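Long-range contact in synaptonemal complex protein 2 (PDB 5IWZ), which helps build the axial and lateral elements of the synaptonemal complex in meiotic prophase and is required for normal chromosome synapsis and fertility: residues E208-V220 with D310-I322. Sequence-based numbering, arbitrary orientation.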
ATOM      1  N   GLU A 208     -13.138  -4.375  13.319  1.00 44.52           N
ATOM      2  CA  GLU A 208     -12.496  -3.994  14.577  1.00 47.91           C
ATOM      3  C   GLU A 208     -11.273  -3.136  14.322  1.00 41.40           C
ATOM      4  O   GLU A 208     -11.010  -2.157  15.040  1.00 36.61           O
ATOM      5  CB  GLU A 208     -12.060  -5.237  15.352  1.00 54.25           C
ATOM      6  CG  GLU A 208     -13.083  -5.839  16.285  1.00 69.02           C
ATOM      7  CD  GLU A 208     -12.470  -6.921  17.170  1.00 78.63           C
ATOM      8  OE1 GLU A 208     -11.319  -6.758  17.625  1.00 79.32           O
ATOM      9  OE2 GLU A 208     -13.118  -7.959  17.414  1.00 86.93           O
ATOM     10  N   ARG A 209     -10.515  -3.499  13.287  1.00 37.05           N
ATOM     11  CA  ARG A 209      -9.228  -2.875  13.026  1.00 34.81           C
ATOM     12  C   ARG A 209      -9.377  -1.424  12.581  1.00 32.21           C
ATOM     13  O   ARG A 209      -8.518  -0.597  12.897  1.00 34.01           O
ATOM     14  CB  ARG A 209      -8.472  -3.703  11.987  1.00 33.35           C
ATOM     15  CG  ARG A 209      -7.281  -3.023  11.363  1.00 37.88           C
ATOM     16  CD  ARG A 209      -6.148  -2.975  12.300  1.00 43.92           C
ATOM     17  NE  ARG A 209      -4.911  -2.839  11.548  1.00 52.25           N
ATOM     18  CZ  ARG A 209      -3.742  -2.509  12.079  1.00 59.42           C
ATOM     19  NH1 ARG A 209      -3.647  -2.260  13.386  1.00 70.52           N
ATOM     20  NH2 ARG A 209      -2.721  -2.424  11.296  1.00 54.90           N
ATOM     21  N   ILE A 210     -10.453  -1.090  11.866  1.00 35.45           N
ATOM     22  CA  ILE A 210     -10.705   0.312  11.532  1.00 39.13           C
ATOM     23  C   ILE A 210     -10.582   1.189  12.769  1.00 35.23           C
ATOM     24  O   ILE A 210      -9.960   2.258  12.739  1.00 33.27           O
ATOM     25  CB  ILE A 210     -12.097   0.456  10.902  1.00 34.52           C
ATOM     26  CG1 ILE A 210     -12.161  -0.222   9.538  1.00 30.29           C
ATOM     27  CG2 ILE A 210     -12.483   1.923  10.793  1.00 40.49           C
ATOM     28  CD1 ILE A 210     -13.598  -0.458   9.083  1.00 36.84           C
ATOM     29  N   LEU A 211     -11.155   0.728  13.880  1.00 36.01           N
ATOM     30  CA  LEU A 211     -11.261   1.531  15.087  1.00 40.57           C
ATOM     31  C   LEU A 211      -9.898   1.966  15.629  1.00 45.22           C
ATOM     32  O   LEU A 211      -9.795   3.042  16.229  1.00 40.89           O
ATOM     33  CB  LEU A 211     -12.040   0.743  16.150  1.00 44.96           C
ATOM     34  CG  LEU A 211     -13.577   0.801  16.177  1.00 49.88           C
ATOM     35  CD1 LEU A 211     -14.206   0.805  14.791  1.00 46.09           C
ATOM     36  CD2 LEU A 211     -14.135  -0.342  17.000  1.00 51.64           C
ATOM     37  N   ASP A 212      -8.839   1.166  15.449  1.00 39.42           N
ATOM     38  CA  ASP A 212      -7.573   1.539  16.077  1.00 34.42           C
ATOM     39  C   ASP A 212      -6.363   1.461  15.157  1.00 31.48           C
ATOM     40  O   ASP A 212      -5.232   1.564  15.640  1.00 38.36           O
ATOM     41  CB  ASP A 212      -7.309   0.700  17.338  1.00 41.34           C
ATOM     42  CG  ASP A 212      -7.205  -0.801  17.059  1.00 51.75           C
ATOM     43  OD1 ASP A 212      -7.276  -1.231  15.883  1.00 47.55           O
ATOM     44  OD2 ASP A 212      -7.035  -1.555  18.045  1.00 57.77           O
ATOM     45  N   VAL A 213      -6.558   1.330  13.848  1.00 27.96           N
ATOM     46  CA  VAL A 213      -5.399   1.250  12.972  1.00 28.49           C
ATOM     47  C   VAL A 213      -4.620   2.568  12.964  1.00 38.00           C
ATOM     48  O   VAL A 213      -3.402   2.575  12.727  1.00 33.40           O
ATOM     49  CB  VAL A 213      -5.851   0.822  11.567  1.00 32.70           C
ATOM     50  CG1 VAL A 213      -6.807   1.862  10.974  1.00 29.48           C
ATOM     51  CG2 VAL A 213      -4.658   0.602  10.670  1.00 26.88           C
ATOM     52  N   GLY A 214      -5.287   3.697  13.228  1.00 30.96           N
ATOM     53  CA  GLY A 214      -4.574   4.953  13.370  1.00 29.42           C
ATOM     54  C   GLY A 214      -3.946   5.489  12.106  1.00 30.58           C
ATOM     55  O   GLY A 214      -2.879   6.119  12.168  1.00 30.55           O
ATOM     56  N   ASP A 215      -4.582   5.254  10.960  1.00 25.02           N
ATOM     57  CA  ASP A 215      -4.126   5.762   9.670  1.00 23.88           C
ATOM     58  C   ASP A 215      -5.352   5.913   8.782  1.00 27.55           C
ATOM     59  O   ASP A 215      -6.041   4.923   8.518  1.00 28.12           O
ATOM     60  CB  ASP A 215      -3.112   4.818   9.009  1.00 26.36           C
ATOM     61  CG  ASP A 215      -2.574   5.384   7.701  1.00 43.09           C
ATOM     62  OD1 ASP A 215      -1.649   6.230   7.775  1.00 49.51           O
ATOM     63  OD2 ASP A 215      -3.095   5.022   6.613  1.00 40.00           O
ATOM     64  N   TYR A 216      -5.631   7.139   8.328  1.00 23.86           N
ATOM     65  CA  TYR A 216      -6.858   7.374   7.568  1.00 23.80           C
ATOM     66  C   TYR A 216      -6.869   6.588   6.255  1.00 27.41           C
ATOM     67  O   TYR A 216      -7.910   6.044   5.857  1.00 27.83           O
ATOM     68  CB  TYR A 216      -7.039   8.872   7.307  1.00 30.26           C
ATOM     69  CG  TYR A 216      -8.351   9.140   6.635  1.00 24.09           C
ATOM     70  CD1 TYR A 216      -8.441   9.227   5.263  1.00 28.27           C
ATOM     71  CD2 TYR A 216      -9.523   9.202   7.374  1.00 22.96           C
ATOM     72  CE1 TYR A 216      -9.650   9.440   4.656  1.00 28.07           C
ATOM     73  CE2 TYR A 216     -10.725   9.379   6.773  1.00 23.13           C
ATOM     74  CZ  TYR A 216     -10.780   9.488   5.412  1.00 23.68           C
ATOM     75  OH  TYR A 216     -11.962   9.679   4.784  1.00 27.16           O
ATOM     76  N   GLU A 217      -5.728   6.520   5.565  1.00 24.94           N
ATOM     77  CA  GLU A 217      -5.684   5.791   4.294  1.00 28.66           C
ATOM     78  C   GLU A 217      -6.012   4.309   4.484  1.00 22.78           C
ATOM     79  O   GLU A 217      -6.734   3.710   3.679  1.00 23.94           O
ATOM     80  CB  GLU A 217      -4.305   5.939   3.638  1.00 27.96           C
ATOM     81  CG  GLU A 217      -4.124   5.016   2.408  1.00 27.65           C
ATOM     82  CD  GLU A 217      -2.809   5.248   1.641  1.00 36.15           C
ATOM     83  OE1 GLU A 217      -2.209   6.336   1.752  1.00 38.55           O
ATOM     84  OE2 GLU A 217      -2.385   4.339   0.896  1.00 35.39           O
ATOM     85  N   LEU A 218      -5.494   3.702   5.543  1.00 19.82           N
ATOM     86  CA  LEU A 218      -5.832   2.314   5.816  1.00 30.06           C
ATOM     87  C   LEU A 218      -7.297   2.174   6.218  1.00 34.95           C
ATOM     88  O   LEU A 218      -7.947   1.190   5.846  1.00 28.64           O
ATOM     89  CB  LEU A 218      -4.903   1.754   6.891  1.00 26.85           C
ATOM     90  CG  LEU A 218      -3.477   1.449   6.437  1.00 25.85           C
ATOM     91  CD1 LEU A 218      -2.657   1.096   7.652  1.00 22.43           C
ATOM     92  CD2 LEU A 218      -3.425   0.269   5.397  1.00 22.34           C
ATOM     93  N   GLN A 219      -7.844   3.154   6.954  1.00 27.44           N
ATOM     94  CA  GLN A 219      -9.261   3.101   7.312  1.00 28.46           C
ATOM     95  C   GLN A 219     -10.133   3.050   6.064  1.00 28.12           C
ATOM     96  O   GLN A 219     -11.072   2.246   5.978  1.00 29.90           O
ATOM     97  CB  GLN A 219      -9.658   4.303   8.179  1.00 32.80           C
ATOM     98  CG  GLN A 219      -9.244   4.236   9.653  1.00 38.97           C
ATOM     99  CD  GLN A 219      -9.803   5.411  10.479  1.00 37.40           C
ATOM    100  OE1 GLN A 219      -9.710   6.562  10.074  1.00 31.71           O
ATOM    101  NE2 GLN A 219     -10.405   5.102  11.632  1.00 31.59           N
ATOM    102  N   VAL A 220      -9.835   3.900   5.080  1.00 23.83           N
ATOM    103  CA  VAL A 220     -10.637   3.932   3.859  1.00 33.66           C
ATOM    104  C   VAL A 220     -10.488   2.628   3.091  1.00 26.28           C
ATOM    105  O   VAL A 220     -11.475   2.053   2.623  1.00 32.18           O
ATOM    106  CB  VAL A 220     -10.253   5.132   2.972  1.00 41.78           C
ATOM    107  CG1 VAL A 220     -11.122   5.142   1.700  1.00 38.91           C
ATOM    108  CG2 VAL A 220     -10.367   6.433   3.730  1.00 46.96           C
ATOM    109  N   ASP A 310      -5.858  14.933   8.027  1.00 25.48           N
ATOM    110  CA  ASP A 310      -5.904  13.744   8.877  1.00 25.79           C
ATOM    111  C   ASP A 310      -4.579  13.589   9.601  1.00 25.32           C
ATOM    112  O   ASP A 310      -3.521  13.547   8.965  1.00 20.85           O
ATOM    113  CB  ASP A 310      -6.224  12.502   8.050  1.00 29.43           C
ATOM    114  CG  ASP A 310      -7.578  12.607   7.403  1.00 29.03           C
ATOM    115  OD1 ASP A 310      -8.562  12.839   8.143  1.00 34.49           O
ATOM    116  OD2 ASP A 310      -7.651  12.557   6.158  1.00 27.58           O
ATOM    117  N   PHE A 311      -4.647  13.550  10.927  1.00 25.35           N
ATOM    118  CA  PHE A 311      -3.493  13.369  11.797  1.00 21.86           C
ATOM    119  C   PHE A 311      -3.520  11.923  12.262  1.00 26.83           C
ATOM    120  O   PHE A 311      -4.410  11.537  13.022  1.00 25.75           O
ATOM    121  CB  PHE A 311      -3.551  14.324  12.989  1.00 23.46           C
ATOM    122  CG  PHE A 311      -3.339  15.775  12.633  1.00 23.13           C
ATOM    123  CD1 PHE A 311      -2.137  16.414  12.943  1.00 27.12           C
ATOM    124  CD2 PHE A 311      -4.346  16.511  12.022  1.00 25.67           C
ATOM    125  CE1 PHE A 311      -1.937  17.759  12.631  1.00 28.00           C
ATOM    126  CE2 PHE A 311      -4.156  17.856  11.716  1.00 32.88           C
ATOM    127  CZ  PHE A 311      -2.958  18.483  12.020  1.00 29.99           C
ATOM    128  N   ASN A 312      -2.543  11.131  11.825  1.00 30.69           N
ATOM    129  CA  ASN A 312      -2.594   9.672  11.946  1.00 25.90           C
ATOM    130  C   ASN A 312      -1.671   9.203  13.061  1.00 28.21           C
ATOM    131  O   ASN A 312      -0.457   9.119  12.877  1.00 27.99           O
ATOM    132  CB  ASN A 312      -2.225   9.038  10.613  1.00 23.84           C
ATOM    133  CG  ASN A 312      -3.187   9.443   9.515  1.00 26.25           C
ATOM    134  OD1 ASN A 312      -4.402   9.199   9.611  1.00 22.21           O
ATOM    135  ND2 ASN A 312      -2.659  10.096   8.475  1.00 26.25           N
ATOM    136  N   LEU A 313      -2.261   8.862  14.212  1.00 28.18           N
ATOM    137  CA  LEU A 313      -1.475   8.542  15.400  1.00 30.10           C
ATOM    138  C   LEU A 313      -0.821   7.169  15.307  1.00 35.59           C
ATOM    139  O   LEU A 313       0.209   6.927  15.950  1.00 37.46           O
ATOM    140  CB  LEU A 313      -2.357   8.604  16.647  1.00 33.38           C
ATOM    141  CG  LEU A 313      -2.645   9.951  17.305  1.00 42.57           C
ATOM    142  CD1 LEU A 313      -3.034  11.032  16.286  1.00 39.53           C
ATOM    143  CD2 LEU A 313      -3.761   9.752  18.348  1.00 43.94           C
ATOM    144  N   GLY A 314      -1.388   6.259  14.527  1.00 28.28           N
ATOM    145  CA  GLY A 314      -0.752   4.963  14.377  1.00 35.40           C
ATOM    146  C   GLY A 314       0.464   5.022  13.474  1.00 40.34           C
ATOM    147  O   GLY A 314       1.514   4.451  13.783  1.00 43.28           O
ATOM    148  N   SER A 315       0.341   5.714  12.349  1.00 30.48           N
ATOM    149  CA  SER A 315       1.394   5.753  11.351  1.00 32.25           C
ATOM    150  C   SER A 315       2.304   6.962  11.490  1.00 26.36           C
ATOM    151  O   SER A 315       3.287   7.064  10.746  1.00 21.47           O
ATOM    152  CB  SER A 315       0.772   5.736   9.960  1.00 31.85           C
ATOM    153  OG  SER A 315      -0.167   6.788   9.853  1.00 39.99           O
ATOM    154  N   HIS A 316       1.993   7.881  12.400  1.00 24.90           N
ATOM    155  CA  HIS A 316       2.804   9.080  12.633  1.00 25.73           C
ATOM    156  C   HIS A 316       2.993   9.861  11.341  1.00 25.93           C
ATOM    157  O   HIS A 316       4.104  10.222  10.951  1.00 25.03           O
ATOM    158  CB  HIS A 316       4.141   8.721  13.285  1.00 28.40           C
ATOM    159  CG  HIS A 316       3.987   8.236  14.691  1.00 35.94           C
ATOM    160  ND1 HIS A 316       4.098   9.071  15.779  1.00 38.77           N
ATOM    161  CD2 HIS A 316       3.654   7.017  15.185  1.00 41.36           C
ATOM    162  CE1 HIS A 316       3.880   8.380  16.885  1.00 47.28           C
ATOM    163  NE2 HIS A 316       3.603   7.132  16.552  1.00 37.87           N
ATOM    164  N   THR A 317       1.877  10.098  10.652  1.00 25.25           N
ATOM    165  CA  THR A 317       1.866  10.886   9.433  1.00 25.43           C
ATOM    166  C   THR A 317       0.775  11.939   9.530  1.00 23.05           C
ATOM    167  O   THR A 317      -0.164  11.836  10.326  1.00 17.94           O
ATOM    168  CB  THR A 317       1.601  10.027   8.173  1.00 20.90           C
ATOM    169  OG1 THR A 317       0.264   9.502   8.233  1.00 26.39           O
ATOM    170  CG2 THR A 317       2.598   8.871   8.068  1.00 23.44           C
ATOM    171  N   LEU A 318       0.882  12.942   8.679  1.00 23.48           N
ATOM    172  CA  LEU A 318      -0.231  13.837   8.408  1.00 28.36           C
ATOM    173  C   LEU A 318      -0.581  13.657   6.938  1.00 27.28           C
ATOM    174  O   LEU A 318       0.314  13.623   6.087  1.00 25.72           O
ATOM    175  CB  LEU A 318       0.130  15.291   8.796  1.00 26.71           C
ATOM    176  CG  LEU A 318      -0.010  16.639   8.070  1.00 31.53           C
ATOM    177  CD1 LEU A 318      -0.990  16.722   6.940  1.00 28.70           C
ATOM    178  CD2 LEU A 318      -0.359  17.720   9.093  1.00 29.02           C
ATOM    179  N   SER A 319      -1.865  13.482   6.641  1.00 24.45           N
ATOM    180  CA  SER A 319      -2.246  13.224   5.262  1.00 26.60           C
ATOM    181  C   SER A 319      -3.500  13.997   4.906  1.00 27.08           C
ATOM    182  O   SER A 319      -4.303  14.391   5.764  1.00 25.59           O
ATOM    183  CB  SER A 319      -2.446  11.713   4.972  1.00 23.45           C
ATOM    184  OG  SER A 319      -3.578  11.210   5.658  1.00 29.72           O
ATOM    185  N   PHE A 320      -3.664  14.208   3.608  1.00 18.54           N
ATOM    186  CA  PHE A 320      -4.809  14.969   3.152  1.00 27.63           C
ATOM    187  C   PHE A 320      -4.908  14.768   1.655  1.00 30.86           C
ATOM    188  O   PHE A 320      -3.945  14.341   1.005  1.00 32.18           O
ATOM    189  CB  PHE A 320      -4.675  16.467   3.508  1.00 28.38           C
ATOM    190  CG  PHE A 320      -3.409  17.102   3.004  1.00 24.33           C
ATOM    191  CD1 PHE A 320      -3.421  17.884   1.866  1.00 32.33           C
ATOM    192  CD2 PHE A 320      -2.206  16.914   3.658  1.00 20.11           C
ATOM    193  CE1 PHE A 320      -2.253  18.464   1.400  1.00 31.70           C
ATOM    194  CE2 PHE A 320      -1.046  17.485   3.185  1.00 23.95           C
ATOM    195  CZ  PHE A 320      -1.072  18.262   2.058  1.00 26.81           C
ATOM    196  N   TYR A 321      -6.090  15.056   1.125  1.00 26.30           N
ATOM    197  CA  TYR A 321      -6.325  15.053  -0.306  1.00 32.95           C
ATOM    198  C   TYR A 321      -6.260  16.473  -0.826  1.00 38.13           C
ATOM    199  O   TYR A 321      -6.611  17.431  -0.129  1.00 43.93           O
ATOM    200  CB  TYR A 321      -7.687  14.463  -0.679  1.00 32.64           C
ATOM    201  CG  TYR A 321      -7.853  12.981  -0.421  1.00 39.83           C
ATOM    202  CD1 TYR A 321      -7.261  12.031  -1.255  1.00 39.34           C
ATOM    203  CD2 TYR A 321      -8.649  12.529   0.627  1.00 40.97           C
ATOM    204  CE1 TYR A 321      -7.432  10.672  -1.025  1.00 36.52           C
ATOM    205  CE2 TYR A 321      -8.827  11.176   0.863  1.00 39.70           C
ATOM    206  CZ  TYR A 321      -8.215  10.258   0.043  1.00 41.26           C
ATOM    207  OH  TYR A 321      -8.419   8.927   0.297  1.00 43.04           O
ATOM    208  N   ILE A 322      -5.830  16.598  -2.069  1.00 38.54           N
ATOM    209  CA  ILE A 322      -5.884  17.879  -2.730  1.00 45.77           C
ATOM    210  C   ILE A 322      -6.532  17.683  -4.103  1.00 50.42           C
ATOM    211  O   ILE A 322      -6.331  16.661  -4.765  1.00 54.96           O
ATOM    212  CB  ILE A 322      -4.490  18.520  -2.833  1.00 46.73           C
ATOM    213  CG1 ILE A 322      -3.519  17.602  -3.563  1.00 47.45           C
ATOM    214  CG2 ILE A 322      -3.954  18.946  -1.475  1.00 47.94           C
ATOM    215  CD1 ILE A 322      -2.391  18.382  -4.151  1.00 49.46           C
TER
HETATM  216  O   HOH W   1      -0.377   7.526   6.037  1.00 30.57           O
HETATM  217  O   HOH W   2      -3.481   8.479   5.644  1.00 24.90           O
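Gly214 and Asp215 meet Gly314 and Ser315 where the turn between helices 197-212 and 216-229 packs on a beta-hairpin of the Spt16M-like domain. Strands 308-312 and 317-321 form that hairpin, with a G1 beta bulge where His316 and Thr317 both face Asn312. The tight part lies at its turn. Gly214 O takes two backbone donors: Gly314 N at 2.8 Å, in the carbonyl plane, and Ser315 N at 3.3 Å, well above it. The CA atoms of the two glycines approach to 4.0 Å, and a CB on either would run into the backbone of the other segment.

Next to this, Asp215 is the N-cap of helix 216-229. With chi1 at -177° its CG lies opposite the backbone N, which carries OD1 to the Ser315 hydroxyl, whose proton it receives at 2.6 Å, while OD2 caps Leu218 N; each oxygen uses its anti lone pair. Gln173 of helix 169-185 also bonds OD2, and a water donates to OD1. The first turn of the helix gains a partner from the hairpin as well, since Tyr216 N donates to Asn312 OD1 at 2.7 Å, from above the amide's carbonyl plane. Asn312 ND2 in turn donates to Thr317 OG1, and the amide thereby joins the helix start to the bulge; an alanine here would probably leave Tyr216 N without its acceptor and Thr317 OG1 without that donor.

Farther along, the Asp310 carboxylate stacks on one face of the Tyr216 ring, their planes 9° apart; its OD2 forms a salt bridge with Arg265 and its OD1 a hydrogen bond with Thr283. Packing is looser toward exposed Tyr321, whose CE2 only brushes Tyr216 CE1 at 4.3 Å. A water bridges the helix start and strand 317-321: it accepts from Glu217 N at 3.0 Å and lies 2.7 Å from Ser319 OG.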